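PDB 6D97: aldehyde dehydrogenase 12 from Zea mays, which catalyses the NAD-dependent oxidation of L-glutamate gamma-semialdehyde to glutamate, the last step of proline catabolism in plants. Local coordinates for residues Val74-Gly79 and Ile251-Val257. Residues are numbered along the deposited sequence; the frame is centred on the assembly and turned at random.
With NAD (nicotinamide-adenine-dinucleotide), chain E.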
loop_
_atom_site.group_PDB
_atom_site.type_symbol
_atom_site.label_atom_id
_atom_site.label_comp_id
_atom_site.label_asym_id
_atom_site.label_seq_id
_atom_site.Cartn_x
_atom_site.Cartn_y
_atom_site.Cartn_z
ATOM N N VAL A 74 42.370 -15.423 -11.189
ATOM C CA VAL A 74 40.951 -15.714 -11.032
ATOM C C VAL A 74 40.686 -17.118 -11.557
ATOM O O VAL A 74 41.125 -17.467 -12.659
ATOM C CB VAL A 74 40.084 -14.674 -11.764
ATOM C CG1 VAL A 74 38.613 -15.010 -11.633
ATOM C CG2 VAL A 74 40.369 -13.278 -11.221
ATOM N N ALA A 75 39.969 -17.920 -10.770
ATOM C CA ALA A 75 39.685 -19.311 -11.124
ATOM C C ALA A 75 38.505 -19.362 -12.094
ATOM O O ALA A 75 37.387 -19.756 -11.758
ATOM C CB ALA A 75 39.412 -20.133 -9.873
ATOM N N GLU A 76 38.778 -18.965 -13.334
ATOM C CA GLU A 76 37.716 -18.876 -14.328
ATOM C C GLU A 76 37.308 -20.269 -14.793
ATOM O O GLU A 76 38.145 -21.057 -15.245
ATOM C CB GLU A 76 38.154 -18.004 -15.502
ATOM C CG GLU A 76 37.989 -16.515 -15.207
ATOM C CD GLU A 76 38.165 -15.642 -16.429
ATOM O OE1 GLU A 76 38.753 -16.120 -17.421
ATOM O OE2 GLU A 76 37.704 -14.480 -16.404
ATOM N N VAL A 77 36.019 -20.566 -14.666
ATOM C CA VAL A 77 35.464 -21.855 -15.059
ATOM C C VAL A 77 35.306 -21.896 -16.571
ATOM O O VAL A 77 34.904 -20.908 -17.197
ATOM C CB VAL A 77 34.117 -22.091 -14.349
ATOM C CG1 VAL A 77 33.442 -23.357 -14.856
ATOM C CG2 VAL A 77 34.317 -22.151 -12.845
ATOM N N GLN A 78 35.623 -23.041 -17.166
ATOM C CA GLN A 78 35.494 -23.223 -18.602
ATOM C C GLN A 78 34.150 -23.871 -18.928
ATOM O O GLN A 78 33.418 -24.325 -18.047
ATOM C CB GLN A 78 36.663 -24.048 -19.142
ATOM C CG GLN A 78 37.980 -23.279 -19.176
ATOM C CD GLN A 78 39.187 -24.174 -18.950
ATOM O OE1 GLN A 78 39.547 -24.981 -19.809
ATOM N NE2 GLN A 78 39.812 -24.042 -17.782
ATOM N N GLY A 79 33.824 -23.893 -20.222
ATOM C CA GLY A 79 32.491 -24.294 -20.635
ATOM C C GLY A 79 32.146 -25.730 -20.291
ATOM O O GLY A 79 30.968 -26.080 -20.187
ATOM N N ILE A 251 30.424 -17.849 -9.309
ATOM C CA ILE A 251 31.144 -18.348 -10.476
ATOM C C ILE A 251 31.948 -17.210 -11.091
ATOM O O ILE A 251 31.458 -16.079 -11.204
ATOM C CB ILE A 251 30.194 -18.982 -11.514
ATOM C CG1 ILE A 251 30.996 -19.540 -12.695
ATOM C CG2 ILE A 251 29.153 -17.982 -11.995
ATOM C CD1 ILE A 251 30.207 -20.464 -13.607
ATOM N N ASN A 252 33.190 -17.505 -11.463
ATOM C CA ASN A 252 34.028 -16.598 -12.232
ATOM C C ASN A 252 34.255 -17.214 -13.606
ATOM O O ASN A 252 34.610 -18.393 -13.708
ATOM C CB ASN A 252 35.369 -16.344 -11.536
ATOM C CG ASN A 252 35.216 -15.751 -10.145
ATOM O OD1 ASN A 252 35.218 -14.534 -9.973
ATOM N ND2 ASN A 252 35.121 -16.614 -9.142
ATOM N N SER A 253 34.036 -16.427 -14.654
ATOM C CA SER A 253 34.189 -16.921 -16.018
ATOM C C SER A 253 34.138 -15.735 -16.966
ATOM O O SER A 253 33.788 -14.618 -16.576
ATOM C CB SER A 253 33.104 -17.940 -16.382
ATOM O OG SER A 253 31.835 -17.317 -16.493
ATOM N N ASP A 254 34.495 -15.994 -18.221
ATOM C CA ASP A 254 34.222 -15.018 -19.257
ATOM C C ASP A 254 32.735 -15.045 -19.599
ATOM O O ASP A 254 31.982 -15.914 -19.147
ATOM C CB ASP A 254 35.080 -15.271 -20.501
ATOM C CG ASP A 254 34.899 -16.667 -21.086
ATOM O OD1 ASP A 254 33.759 -17.169 -21.161
ATOM O OD2 ASP A 254 35.913 -17.257 -21.511
ATOM N N GLY A 255 32.315 -14.075 -20.410
ATOM C CA GLY A 255 30.904 -13.968 -20.740
ATOM C C GLY A 255 30.375 -15.179 -21.484
ATOM O O GLY A 255 29.225 -15.580 -21.295
ATOM N N ALA A 256 31.212 -15.789 -22.327
ATOM C CA ALA A 256 30.741 -16.885 -23.167
ATOM C C ALA A 256 30.388 -18.113 -22.338
ATOM O O ALA A 256 29.399 -18.798 -22.624
ATOM C CB ALA A 256 31.794 -17.235 -24.217
ATOM N N VAL A 257 31.190 -18.416 -21.317
ATOM C CA VAL A 257 30.887 -19.561 -20.467
ATOM C C VAL A 257 29.634 -19.297 -19.646
ATOM O O VAL A 257 28.772 -20.172 -19.506
ATOM C CB VAL A 257 32.087 -19.902 -19.569
ATOM C CG1 VAL A 257 31.663 -20.889 -18.501
ATOM C CG2 VAL A 257 33.222 -20.470 -20.401
HETATM P PA NAD E . 29.348 -6.119 -20.037
HETATM O O1A NAD E . 27.992 -6.357 -20.775
HETATM O O2A NAD E . 30.591 -6.113 -20.783
HETATM O O5B NAD E . 29.807 -7.085 -19.018
HETATM C C5B NAD E . 29.115 -7.190 -17.797
HETATM C C4B NAD E . 29.046 -8.610 -17.245
HETATM O O4B NAD E . 28.331 -9.495 -18.089
HETATM C C3B NAD E . 30.388 -9.203 -16.961
HETATM O O3B NAD E . 30.360 -9.942 -15.802
HETATM C C2B NAD E . 30.606 -10.064 -18.130
HETATM O O2B NAD E . 31.466 -11.095 -17.827
HETATM C C1B NAD E . 29.225 -10.532 -18.397
HETATM N N9A NAD E . 28.971 -10.981 -19.749
HETATM C C8A NAD E . 29.452 -10.456 -20.935
HETATM N N7A NAD E . 28.947 -11.153 -21.960
HETATM C C5A NAD E . 28.106 -12.150 -21.475
HETATM C C6A NAD E . 27.331 -13.139 -22.049
HETATM N N6A NAD E . 27.302 -13.277 -23.478
HETATM N N1A NAD E . 26.611 -13.968 -21.279
HETATM C C2A NAD E . 26.615 -13.864 -19.925
HETATM N N3A NAD E . 27.364 -12.904 -19.323
HETATM C C4A NAD E . 28.103 -12.050 -20.061
HETATM O O3 NAD E . 29.562 -4.870 -19.295
HETATM P PN NAD E . 30.646 -3.752 -19.607
HETATM O O1N NAD E . 30.208 -2.576 -18.661
HETATM O O2N NAD E . 32.023 -4.190 -19.201
HETATM O O5D NAD E . 30.637 -3.249 -21.026
HETATM O O HOH W 1 35.677 -18.842 -18.491
#
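The adenine end of the NAD pocket borders this contact: strand 249-251, at the edge of the Rossmann-type parallel sheet, runs through a short turn into helix 255-265, and the loop after strand 70-74 packs along that turn. One direct hydrogen bond ties the backbones, Val-77 N to Asn-252 O at 2.8 Å with a near-linear angle of 167°; the same oxygen meets Glu-76 CA at 3.2 Å in a CA-H...O contact. A water bridges the next pair of backbone atoms, donating to Val-77 O (2.6 Å) and accepting from Asp-254 N (3.1 Å). Asp-254 is the N-cap, its OD1 accepting from Val-257 N at 2.9 Å. Val-77 CG2 meets Ile-251 CG1 at 4.2 Å, an apolar pair; Val-74 CG1 packs on Asn-252 CB (3.5 Å) and Val-257 CG2 on Gly-79 N (3.5 Å). Glu-76 OE2 and Asn-252 OD1 are hydrogen-bonded to Ser-225 and Ser-228, respectively. On the cofactor side, Gly-255 O is 3.1 Å from NAD N1A; a CB on Gly-255 would clash with N7A, so the adenine sits against bare backbone. The turn thus offers main-chain atoms to both partners: Asn-252 O and, through water, Asp-254 N to the loop, and Ser-253 O to NAD-binding Lys-222.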